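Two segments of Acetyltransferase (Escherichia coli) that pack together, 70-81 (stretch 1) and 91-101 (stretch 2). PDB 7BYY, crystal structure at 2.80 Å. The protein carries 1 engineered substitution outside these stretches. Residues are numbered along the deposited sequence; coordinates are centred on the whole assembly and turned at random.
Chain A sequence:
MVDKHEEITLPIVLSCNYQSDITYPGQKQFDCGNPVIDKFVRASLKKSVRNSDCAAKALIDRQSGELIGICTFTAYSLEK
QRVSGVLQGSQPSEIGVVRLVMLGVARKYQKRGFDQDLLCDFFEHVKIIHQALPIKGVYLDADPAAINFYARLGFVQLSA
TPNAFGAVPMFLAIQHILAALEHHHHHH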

ATOM      1  N   ILE A  70     -15.105   4.378 -13.776  1.00 38.34           N
ATOM      2  CA  ILE A  70     -14.639   4.477 -12.402  1.00 39.53           C
ATOM      3  C   ILE A  70     -13.731   3.288 -12.116  1.00 39.41           C
ATOM      4  O   ILE A  70     -13.772   2.263 -12.800  1.00 34.73           O
ATOM      5  CB  ILE A  70     -15.803   4.527 -11.386  1.00 40.68           C
ATOM      6  CG1 ILE A  70     -15.381   5.276 -10.121  1.00 37.98           C
ATOM      7  CG2 ILE A  70     -16.280   3.122 -11.046  1.00 42.94           C
ATOM      8  CD1 ILE A  70     -15.119   6.742 -10.343  1.00 38.46           C
ATOM      9  N   CYS A  71     -12.900   3.443 -11.088  1.00 41.33           N
ATOM     10  CA  CYS A  71     -11.941   2.401 -10.737  1.00 40.07           C
ATOM     11  C   CYS A  71     -11.519   2.603  -9.289  1.00 38.73           C
ATOM     12  O   CYS A  71     -10.818   3.571  -8.984  1.00 40.95           O
ATOM     13  CB  CYS A  71     -10.742   2.451 -11.670  1.00 38.51           C
ATOM     14  SG  CYS A  71      -9.366   1.472 -11.097  1.00 38.32           S
ATOM     15  N   THR A  72     -11.927   1.693  -8.409  1.00 35.88           N
ATOM     16  CA  THR A  72     -11.605   1.784  -6.992  1.00 37.23           C
ATOM     17  C   THR A  72     -10.656   0.662  -6.588  1.00 40.09           C
ATOM     18  O   THR A  72     -10.721  -0.453  -7.115  1.00 42.15           O
ATOM     19  CB  THR A  72     -12.864   1.726  -6.121  1.00 38.83           C
ATOM     20  OG1 THR A  72     -13.588   0.524  -6.402  1.00 38.76           O
ATOM     21  CG2 THR A  72     -13.761   2.927  -6.394  1.00 40.59           C
ATOM     22  N   PHE A  73      -9.779   0.967  -5.633  1.00 40.12           N
ATOM     23  CA  PHE A  73      -8.733   0.035  -5.242  1.00 38.02           C
ATOM     24  C   PHE A  73      -8.315   0.327  -3.807  1.00 35.81           C
ATOM     25  O   PHE A  73      -8.424   1.461  -3.334  1.00 37.41           O
ATOM     26  CB  PHE A  73      -7.531   0.132  -6.186  1.00 36.55           C
ATOM     27  CG  PHE A  73      -7.068   1.539  -6.427  1.00 36.43           C
ATOM     28  CD1 PHE A  73      -7.671   2.329  -7.393  1.00 35.30           C
ATOM     29  CD2 PHE A  73      -6.026   2.074  -5.686  1.00 37.42           C
ATOM     30  CE1 PHE A  73      -7.247   3.625  -7.616  1.00 34.63           C
ATOM     31  CE2 PHE A  73      -5.594   3.368  -5.907  1.00 35.89           C
ATOM     32  CZ  PHE A  73      -6.206   4.145  -6.875  1.00 34.14           C
ATOM     33  N   THR A  74      -7.848  -0.716  -3.120  1.00 33.64           N
ATOM     34  CA  THR A  74      -7.421  -0.637  -1.727  1.00 33.05           C
ATOM     35  C   THR A  74      -6.072  -1.328  -1.573  1.00 32.13           C
ATOM     36  O   THR A  74      -5.497  -1.844  -2.535  1.00 31.42           O
ATOM     37  CB  THR A  74      -8.442  -1.287  -0.780  1.00 35.41           C
ATOM     38  OG1 THR A  74      -8.330  -2.714  -0.863  1.00 35.38           O
ATOM     39  CG2 THR A  74      -9.860  -0.883  -1.138  1.00 37.08           C
ATOM     40  N   ALA A  75      -5.567  -1.341  -0.345  1.00 34.95           N
ATOM     41  CA  ALA A  75      -4.401  -2.142  -0.002  1.00 36.86           C
ATOM     42  C   ALA A  75      -4.851  -3.511   0.492  1.00 38.26           C
ATOM     43  O   ALA A  75      -5.909  -3.652   1.110  1.00 41.15           O
ATOM     44  CB  ALA A  75      -3.549  -1.448   1.062  1.00 35.61           C
ATOM     45  N   TYR A  76      -4.036  -4.524   0.212  1.00 38.14           N
ATOM     46  CA  TYR A  76      -4.445  -5.898   0.461  1.00 41.92           C
ATOM     47  C   TYR A  76      -3.203  -6.766   0.598  1.00 44.19           C
ATOM     48  O   TYR A  76      -2.131  -6.433   0.090  1.00 45.44           O
ATOM     49  CB  TYR A  76      -5.349  -6.412  -0.666  1.00 45.34           C
ATOM     50  CG  TYR A  76      -6.154  -7.642  -0.323  1.00 51.59           C
ATOM     51  CD1 TYR A  76      -6.802  -7.756   0.899  1.00 55.16           C
ATOM     52  CD2 TYR A  76      -6.279  -8.686  -1.230  1.00 54.80           C
ATOM     53  CE1 TYR A  76      -7.543  -8.881   1.210  1.00 59.81           C
ATOM     54  CE2 TYR A  76      -7.020  -9.811  -0.929  1.00 58.04           C
ATOM     55  CZ  TYR A  76      -7.649  -9.905   0.293  1.00 61.86           C
ATOM     56  OH  TYR A  76      -8.386 -11.027   0.596  1.00 66.87           O
ATOM     57  N   SER A  77      -3.364  -7.886   1.300  1.00 46.94           N
ATOM     58  CA  SER A  77      -2.275  -8.831   1.500  1.00 49.87           C
ATOM     59  C   SER A  77      -2.800 -10.247   1.323  1.00 51.69           C
ATOM     60  O   SER A  77      -3.929 -10.553   1.719  1.00 49.25           O
ATOM     61  CB  SER A  77      -1.635  -8.671   2.888  1.00 52.71           C
ATOM     62  OG  SER A  77      -2.532  -9.049   3.920  1.00 56.97           O
ATOM     63  N   LEU A  78      -1.974 -11.104   0.726  1.00 54.74           N
ATOM     64  CA  LEU A  78      -2.328 -12.489   0.452  1.00 55.43           C
ATOM     65  C   LEU A  78      -1.245 -13.415   0.981  1.00 57.98           C
ATOM     66  O   LEU A  78      -0.075 -13.035   1.080  1.00 57.79           O
ATOM     67  CB  LEU A  78      -2.506 -12.741  -1.047  1.00 54.18           C
ATOM     68  CG  LEU A  78      -3.433 -11.805  -1.816  1.00 55.00           C
ATOM     69  CD1 LEU A  78      -2.921 -11.603  -3.233  1.00 54.75           C
ATOM     70  CD2 LEU A  78      -4.844 -12.363  -1.831  1.00 57.04           C
ATOM     71  N   GLU A  79      -1.645 -14.638   1.315  1.00 62.11           N
ATOM     72  CA  GLU A  79      -0.685 -15.673   1.661  1.00 67.15           C
ATOM     73  C   GLU A  79      -0.006 -16.198   0.401  1.00 67.10           C
ATOM     74  O   GLU A  79      -0.574 -16.169  -0.695  1.00 64.96           O
ATOM     75  CB  GLU A  79      -1.370 -16.820   2.404  1.00 74.20           C
ATOM     76  CG  GLU A  79      -2.386 -16.374   3.443  1.00 78.48           C
ATOM     77  CD  GLU A  79      -3.374 -17.470   3.799  1.00 85.62           C
ATOM     78  OE1 GLU A  79      -2.928 -18.582   4.160  1.00 89.61           O
ATOM     79  OE2 GLU A  79      -4.597 -17.222   3.712  1.00 86.91           O
ATOM     80  N   LYS A  80       1.223 -16.690   0.569  1.00 71.67           N
ATOM     81  CA  LYS A  80       1.994 -17.174  -0.573  1.00 77.19           C
ATOM     82  C   LYS A  80       1.349 -18.379  -1.248  1.00 81.38           C
ATOM     83  O   LYS A  80       1.679 -18.672  -2.403  1.00 80.85           O
ATOM     84  CB  LYS A  80       3.421 -17.525  -0.140  1.00 79.78           C
ATOM     85  CG  LYS A  80       3.519 -18.267   1.187  1.00 82.13           C
ATOM     86  CD  LYS A  80       4.904 -18.879   1.384  1.00 83.37           C
ATOM     87  CE  LYS A  80       4.955 -19.753   2.632  1.00 84.58           C
ATOM     88  NZ  LYS A  80       6.145 -20.653   2.652  1.00 85.49           N
ATOM     89  N   GLN A  81       0.437 -19.077  -0.567  1.00 85.22           N
ATOM     90  CA  GLN A  81      -0.160 -20.272  -1.156  1.00 89.44           C
ATOM     91  C   GLN A  81      -1.100 -19.919  -2.305  1.00 87.80           C
ATOM     92  O   GLN A  81      -1.124 -20.612  -3.329  1.00 89.75           O
ATOM     93  CB  GLN A  81      -0.900 -21.078  -0.086  1.00 93.72           C
ATOM     94  CG  GLN A  81      -0.180 -21.196   1.262  1.00 97.19           C
ATOM     95  CD  GLN A  81       1.282 -21.604   1.144  1.00100.11           C
ATOM     96  OE1 GLN A  81       2.139 -21.077   1.856  1.00 98.53           O
ATOM     97  NE2 GLN A  81       1.569 -22.563   0.268  1.00103.48           N
TER
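Stretch 2 (91-101) QPSEIGVVRLV

Stretch 2 lies beside stretch 1 as its antiparallel neighbor in a beta sheet. Residues 70-79 belong to one strand, which begins earlier in the chain, and 94-101 to the other, which continues later. Their N-to-C directions differ by 148°, and their axes approach to 4.5 Å. Residues 91-93 lead into the second strand as loop. Together the two stretches bury 921 Å².

The register pairs Phe-73 with Leu-100 and runs one for one to Glu-79 with Glu-94. Hydrogen-bonded and non-hydrogen-bonded pairs alternate. At Thr-74 and Arg-99, Thr-74 N donates to Arg-99 O at 3.2 Å and Arg-99 N returns to Thr-74 O at 3.1 Å. At the next such pair, Tyr-76 N reaches Val-97 O at 3.1 Å and Val-97 N reaches Tyr-76 O at 2.9 Å. Leu-78 N bonds Ile-95 O at 2.8 Å, and Ile-95 N bonds Leu-78 O at 2.6 Å. The ladder is extended by Val-101 N to Thr-72 O at 3.1 Å and by Lys-80 N to Ser-93 O at 3.2 Å.

Arg-99 and Tyr-76 cover the most surface. Arg-99 gives up 91 Å² to stretch 1, and Tyr-76 gives up 86 Å² to stretch 2. Their side chains share one face of the sheet. Tyr-76 has chi1 in t, and Arg-99 is t at chi1 and chi2 and p at chi3. The guanidinium of Arg-99 lies flat on the ring of Tyr-76, with centers 4.5 Å apart and planes at 22°. Arg-99 CZ is 4.5 Å from the Tyr-76 ring centroid and 14° off the ring normal, so the charge sits over the ring face in a cation-pi contact. Lower down, Tyr-76 CB meets Arg-99 CB at 3.7 Å. The guanidinium edge is also used: Arg-99 NH2 donates to Thr-74 OG1 at 3.2 Å. The arginine thus joins two residues of stretch 1 that lie on the same face.

Further along this face, Leu-78 CD1 packs on Val-97 CG2 at 3.7 Å. Beyond the last bridged pair, Glu-79 with Glu-94, the Lys-80 side chain leaves sideways; 75 Å² of this residue is covered. Its CB lies 3.6 Å from Pro-92 O.

The other face carries Phe-73, Ala-75, Val-98 and Leu-100. Phe-73 CB is 4.3 Å from both Val-98 CG1 and Leu-100 CD1, while the end of its side chain leads away from stretch 2. Leu-100 CD1 also meets Cys-71 SG at 3.4 Å. Gly-96 faces Ser-77 without a side chain, and their CA atoms are 4.4 Å apart.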

ATOM      1  N   GLN A  91       9.632 -16.315  -1.888  1.00 79.29           N
ATOM      2  CA  GLN A  91       8.684 -15.266  -1.552  1.00 74.48           C
ATOM      3  C   GLN A  91       8.307 -15.348  -0.081  1.00 72.19           C
ATOM      4  O   GLN A  91       8.269 -16.439   0.497  1.00 72.56           O
ATOM      5  CB  GLN A  91       7.417 -15.370  -2.417  1.00 74.36           C
ATOM      6  CG  GLN A  91       7.665 -15.190  -3.911  1.00 74.50           C
ATOM      7  CD  GLN A  91       7.981 -13.753  -4.291  1.00 71.28           C
ATOM      8  OE1 GLN A  91       7.335 -12.817  -3.818  1.00 66.05           O
ATOM      9  NE2 GLN A  91       8.976 -13.574  -5.153  1.00 73.33           N
ATOM     10  N   PRO A  92       8.029 -14.209   0.549  1.00 68.41           N
ATOM     11  CA  PRO A  92       7.674 -14.216   1.973  1.00 68.11           C
ATOM     12  C   PRO A  92       6.299 -14.826   2.209  1.00 68.07           C
ATOM     13  O   PRO A  92       5.486 -14.996   1.298  1.00 68.08           O
ATOM     14  CB  PRO A  92       7.703 -12.732   2.355  1.00 64.62           C
ATOM     15  CG  PRO A  92       7.470 -12.009   1.070  1.00 62.17           C
ATOM     16  CD  PRO A  92       8.116 -12.842   0.007  1.00 64.04           C
ATOM     17  N   SER A  93       6.049 -15.157   3.479  1.00 67.75           N
ATOM     18  CA  SER A  93       4.794 -15.803   3.852  1.00 66.62           C
ATOM     19  C   SER A  93       3.590 -14.914   3.565  1.00 60.35           C
ATOM     20  O   SER A  93       2.516 -15.418   3.220  1.00 59.60           O
ATOM     21  CB  SER A  93       4.831 -16.194   5.331  1.00 70.53           C
ATOM     22  OG  SER A  93       3.586 -16.714   5.763  1.00 73.86           O
ATOM     23  N   GLU A  94       3.747 -13.600   3.701  1.00 56.70           N
ATOM     24  CA  GLU A  94       2.693 -12.640   3.403  1.00 55.33           C
ATOM     25  C   GLU A  94       3.098 -11.822   2.185  1.00 51.68           C
ATOM     26  O   GLU A  94       4.232 -11.337   2.106  1.00 49.12           O
ATOM     27  CB  GLU A  94       2.430 -11.724   4.599  1.00 59.77           C
ATOM     28  CG  GLU A  94       2.236 -12.458   5.915  1.00 66.39           C
ATOM     29  CD  GLU A  94       0.815 -12.945   6.101  1.00 73.43           C
ATOM     30  OE1 GLU A  94      -0.105 -12.334   5.513  1.00 72.12           O
ATOM     31  OE2 GLU A  94       0.616 -13.942   6.830  1.00 80.22           O
ATOM     32  N   ILE A  95       2.173 -11.671   1.244  1.00 51.95           N
ATOM     33  CA  ILE A  95       2.426 -10.992  -0.023  1.00 51.06           C
ATOM     34  C   ILE A  95       1.561  -9.739  -0.057  1.00 46.96           C
ATOM     35  O   ILE A  95       0.328  -9.825  -0.092  1.00 47.36           O
ATOM     36  CB  ILE A  95       2.129 -11.906  -1.221  1.00 55.35           C
ATOM     37  CG1 ILE A  95       3.173 -13.019  -1.314  1.00 61.37           C
ATOM     38  CG2 ILE A  95       2.092 -11.108  -2.512  1.00 54.06           C
ATOM     39  CD1 ILE A  95       4.590 -12.511  -1.466  1.00 63.57           C
ATOM     40  N   GLY A  96       2.204  -8.568  -0.048  1.00 41.07           N
ATOM     41  CA  GLY A  96       1.488  -7.310  -0.135  1.00 36.73           C
ATOM     42  C   GLY A  96       1.242  -6.931  -1.580  1.00 35.77           C
ATOM     43  O   GLY A  96       2.166  -6.936  -2.399  1.00 37.82           O
ATOM     44  N   VAL A  97      -0.017  -6.618  -1.898  1.00 32.75           N
ATOM     45  CA  VAL A  97      -0.427  -6.256  -3.251  1.00 33.22           C
ATOM     46  C   VAL A  97      -1.435  -5.117  -3.177  1.00 30.34           C
ATOM     47  O   VAL A  97      -1.944  -4.771  -2.110  1.00 30.60           O
ATOM     48  CB  VAL A  97      -1.046  -7.442  -4.027  1.00 33.32           C
ATOM     49  CG1 VAL A  97      -0.050  -8.588  -4.179  1.00 31.90           C
ATOM     50  CG2 VAL A  97      -2.332  -7.904  -3.354  1.00 32.17           C
ATOM     51  N   VAL A  98      -1.730  -4.544  -4.338  1.00 28.28           N
ATOM     52  CA  VAL A  98      -2.827  -3.597  -4.488  1.00 30.90           C
ATOM     53  C   VAL A  98      -4.003  -4.350  -5.092  1.00 35.76           C
ATOM     54  O   VAL A  98      -3.875  -4.960  -6.159  1.00 37.34           O
ATOM     55  CB  VAL A  98      -2.426  -2.400  -5.361  1.00 27.65           C
ATOM     56  CG1 VAL A  98      -3.661  -1.602  -5.758  1.00 25.60           C
ATOM     57  CG2 VAL A  98      -1.426  -1.519  -4.623  1.00 29.39           C
ATOM     58  N   ARG A  99      -5.147  -4.324  -4.415  1.00 36.69           N
ATOM     59  CA  ARG A  99      -6.327  -5.019  -4.908  1.00 39.35           C
ATOM     60  C   ARG A  99      -7.183  -4.077  -5.742  1.00 39.95           C
ATOM     61  O   ARG A  99      -7.510  -2.969  -5.304  1.00 39.90           O
ATOM     62  CB  ARG A  99      -7.160  -5.595  -3.762  1.00 42.27           C
ATOM     63  CG  ARG A  99      -8.447  -6.244  -4.250  1.00 46.95           C
ATOM     64  CD  ARG A  99      -9.247  -6.859  -3.125  1.00 53.73           C
ATOM     65  NE  ARG A  99      -9.340  -5.966  -1.980  1.00 60.47           N
ATOM     66  CZ  ARG A  99     -10.306  -6.019  -1.069  1.00 65.48           C
ATOM     67  NH1 ARG A  99     -11.270  -6.926  -1.180  1.00 64.70           N
ATOM     68  NH2 ARG A  99     -10.306  -5.162  -0.051  1.00 67.57           N
ATOM     69  N   LEU A 100      -7.538  -4.523  -6.945  1.00 36.89           N
ATOM     70  CA  LEU A 100      -8.518  -3.837  -7.779  1.00 36.12           C
ATOM     71  C   LEU A 100      -9.890  -4.399  -7.431  1.00 39.68           C
ATOM     72  O   LEU A 100     -10.179  -5.567  -7.709  1.00 43.49           O
ATOM     73  CB  LEU A 100      -8.197  -4.026  -9.259  1.00 36.04           C
ATOM     74  CG  LEU A 100      -8.961  -3.135 -10.237  1.00 37.95           C
ATOM     75  CD1 LEU A 100      -8.645  -1.682  -9.961  1.00 38.50           C
ATOM     76  CD2 LEU A 100      -8.621  -3.488 -11.674  1.00 38.98           C
ATOM     77  N   VAL A 101     -10.731  -3.580  -6.805  1.00 39.68           N
ATOM     78  CA  VAL A 101     -12.019  -4.064  -6.327  1.00 45.51           C
ATOM     79  C   VAL A 101     -13.169  -3.719  -7.268  1.00 53.08           C
ATOM     80  O   VAL A 101     -14.220  -4.375  -7.206  1.00 56.73           O
ATOM     81  CB  VAL A 101     -12.310  -3.542  -4.903  1.00 42.65           C
ATOM     82  CG1 VAL A 101     -11.069  -3.673  -4.033  1.00 38.92           C
ATOM     83  CG2 VAL A 101     -12.791  -2.109  -4.938  1.00 43.27           C
TER